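Local coordinates for cation efflux system protein CusF (Escherichia coli, PDB 3E6Z) that carries copper in the periplasm as the metallochaperone of a cation efflux system that gives resistance to copper and silver, binding one copper per polypeptide, at residues Asp29-Ala33 and Val34-Glu38. The protein carries 1 engineered substitution. Sequence-based numbering, arbitrary orientation.
Sequences DPIAA and VNAPE. Engineered in segment 34-38: Ala36 (natural residue Trp).
Ile31 and Ala36 face each other as a single antiparallel hydrogen-bonded bridge, each backbone N-H bonding to the other's carbonyl oxygen. Ala36 N lies 3.0 Å from Ile31 O. This is the straighter of the two bonds, with an N-H...O angle of 173°. Ile31 N bonds to Ala36 O at 2.9 Å, and here the angle falls to 150°. The bend that makes the bridge possible lies at Ala32-Val34, where Asn35 N bonds to Ala32 O (3.0 Å) and Val34 N makes a weak bond to Ile31 O. Ile31 O thus receives one good and one weak donor. Asn35, with both backbone torsions positive, shares Ile31 as its opposite residue with Ala36, which is the geometry of a G1 beta bulge.

Away from the backbone bridge, the Ile31 and Val34 side chains run alongside each other, pointing the same way, and meet through their methyls: CG2 of Ile31, which stands anti to the backbone N, is 3.8 Å from CG2 of Val34. Both side chains also rest on Ile8 of strand 8-18, which places this apolar patch against the barrel. The CB of Ala36, an engineered residue where the natural protein has Trp, lies 4.1 Å from Ile31 CB and also touches His28, a copper ligand. At the open end, Glu38 lies beside Pro30, its chain bent at chi2 (90°) so that Glu38 CD comes within 3.7 Å of Pro30 CG.

The turn joining strands 23-28 and 39-44 is therefore defined mainly by main-chain bonds, with Ile31, Val34 and Ala36 adding apolar contacts on the barrel side and Pro30 and Glu38 meeting separately on the other. Because those backbone bonds hold the loop, they set the side chain of Ala36 beside the copper site, about 5 Å from the copper (II) ion bound by His28, Met39 and Met41.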
ATOM      1  N   ASP A  29       0.493   2.109  -9.081  1.00 11.39           N
ATOM      2  CA  ASP A  29       0.433   3.148 -10.135  1.00 11.41           C
ATOM      3  C   ASP A  29       1.281   4.308  -9.702  1.00 11.83           C
ATOM      4  O   ASP A  29       1.675   4.415  -8.518  1.00 11.91           O
ATOM      5  CB  ASP A  29      -1.012   3.540 -10.333  1.00 11.82           C
ATOM      6  CG  ASP A  29      -1.854   2.325 -10.683  1.00 12.01           C
ATOM      7  OD1 ASP A  29      -1.388   1.513 -11.613  1.00 12.99           O
ATOM      8  OD2 ASP A  29      -2.953   2.225 -10.187  1.00 13.16           O
ATOM      9  N   PRO A  30       1.637   5.212 -10.630  1.00 11.75           N
ATOM     10  CA  PRO A  30       2.422   6.394 -10.183  1.00 11.91           C
ATOM     11  C   PRO A  30       1.714   7.098  -9.020  1.00 11.54           C
ATOM     12  O   PRO A  30       0.460   7.199  -8.971  1.00 12.88           O
ATOM     13  CB  PRO A  30       2.519   7.247 -11.465  1.00 12.50           C
ATOM     14  CG  PRO A  30       2.339   6.252 -12.585  1.00 12.40           C
ATOM     15  CD  PRO A  30       1.330   5.269 -12.059  1.00 11.97           C
ATOM     16  N   ILE A  31       2.564   7.626  -8.149  1.00 12.27           N
ATOM     17  CA  ILE A  31       2.001   8.368  -6.965  1.00 12.79           C
ATOM     18  C   ILE A  31       2.440   9.854  -7.031  1.00 13.45           C
ATOM     19  O   ILE A  31       3.615  10.153  -6.729  1.00 14.16           O
ATOM     20  CB  ILE A  31       2.463   7.801  -5.630  1.00 12.58           C
ATOM     21  CG1 ILE A  31       2.215   6.266  -5.523  1.00 12.42           C
ATOM     22  CG2 ILE A  31       1.687   8.550  -4.463  1.00 12.96           C
ATOM     23  CD1 ILE A  31       2.771   5.664  -4.336  1.00 12.73           C
ATOM     24  N   ALA A  32       1.526  10.719  -7.388  1.00 15.24           N
ATOM     25  CA  ALA A  32       1.830  12.135  -7.583  1.00 15.42           C
ATOM     26  C   ALA A  32       2.431  12.775  -6.368  1.00 16.17           C
ATOM     27  O   ALA A  32       3.395  13.590  -6.496  1.00 16.30           O
ATOM     28  CB  ALA A  32       0.518  12.881  -7.998  1.00 16.76           C
ATOM     29  N   ALA A  33       1.873  12.520  -5.180  1.00 16.30           N
ATOM     30  CA  ALA A  33       2.256  13.298  -4.002  1.00 16.60           C
ATOM     31  C   ALA A  33       3.705  13.139  -3.684  1.00 16.98           C
ATOM     32  O   ALA A  33       4.282  14.031  -3.015  1.00 18.33           O
ATOM     33  CB  ALA A  33       1.450  12.906  -2.802  1.00 17.64           C
ATOM     34  N   VAL A  34       4.324  12.034  -4.024  1.00 16.25           N
ATOM     35  CA  VAL A  34       5.693  11.755  -3.741  1.00 15.56           C
ATOM     36  C   VAL A  34       6.546  11.645  -5.009  1.00 14.19           C
ATOM     37  O   VAL A  34       7.687  11.193  -4.970  1.00 14.92           O
ATOM     38  CB  VAL A  34       5.892  10.525  -2.823  1.00 16.15           C
ATOM     39  CG1 VAL A  34       5.270  10.764  -1.461  1.00 16.98           C
ATOM     40  CG2 VAL A  34       5.332   9.260  -3.463  1.00 16.51           C
ATOM     41  N   ASN A  35       5.973  12.019  -6.161  1.00 13.59           N
ATOM     42  CA  ASN A  35       6.684  11.929  -7.461  1.00 14.18           C
ATOM     43  C   ASN A  35       7.297  10.529  -7.644  1.00 13.91           C
ATOM     44  O   ASN A  35       8.470  10.391  -7.982  1.00 14.97           O
ATOM     45  CB  ASN A  35       7.705  13.042  -7.609  1.00 15.00           C
ATOM     46  CG  ASN A  35       7.029  14.398  -7.767  1.00 15.81           C
ATOM     47  OD1 ASN A  35       6.189  14.593  -8.645  1.00 17.95           O
ATOM     48  ND2 ASN A  35       7.406  15.361  -6.901  1.00 16.61           N
ATOM     49  N   ALA A  36       6.471   9.496  -7.449  1.00 13.59           N
ATOM     50  CA  ALA A  36       6.916   8.073  -7.685  1.00 13.25           C
ATOM     51  C   ALA A  36       6.369   7.595  -8.985  1.00 12.93           C
ATOM     52  O   ALA A  36       5.194   7.909  -9.314  1.00 13.24           O
ATOM     53  CB  ALA A  36       6.410   7.206  -6.600  1.00 13.63           C
ATOM     54  N   PRO A  37       7.178   6.817  -9.717  1.00 13.25           N
ATOM     55  CA  PRO A  37       6.688   6.119 -10.915  1.00 13.35           C
ATOM     56  C   PRO A  37       5.978   4.840 -10.444  1.00 12.68           C
ATOM     57  O   PRO A  37       5.843   4.583  -9.222  1.00 13.04           O
ATOM     58  CB  PRO A  37       7.946   5.737 -11.622  1.00 14.31           C
ATOM     59  CG  PRO A  37       8.952   5.505 -10.448  1.00 14.40           C
ATOM     60  CD  PRO A  37       8.565   6.466  -9.416  1.00 13.98           C
ATOM     61  N   GLU A  38       5.551   4.031 -11.409  1.00 12.31           N
ATOM     62  CA  GLU A  38       5.051   2.714 -11.106  1.00 12.35           C
ATOM     63  C   GLU A  38       6.160   1.918 -10.367  1.00 12.42           C
ATOM     64  O   GLU A  38       7.339   1.982 -10.730  1.00 14.16           O
ATOM     65  CB  GLU A  38       4.696   1.974 -12.359  1.00 12.41           C
ATOM     66  CG  GLU A  38       3.629   2.588 -13.237  1.00 12.96           C
ATOM     67  CD  GLU A  38       4.169   3.537 -14.270  1.00 13.76           C
ATOM     68  OE1 GLU A  38       5.361   4.010 -14.148  1.00 14.05           O
ATOM     69  OE2 GLU A  38       3.388   3.836 -15.228  1.00 14.84           O
TER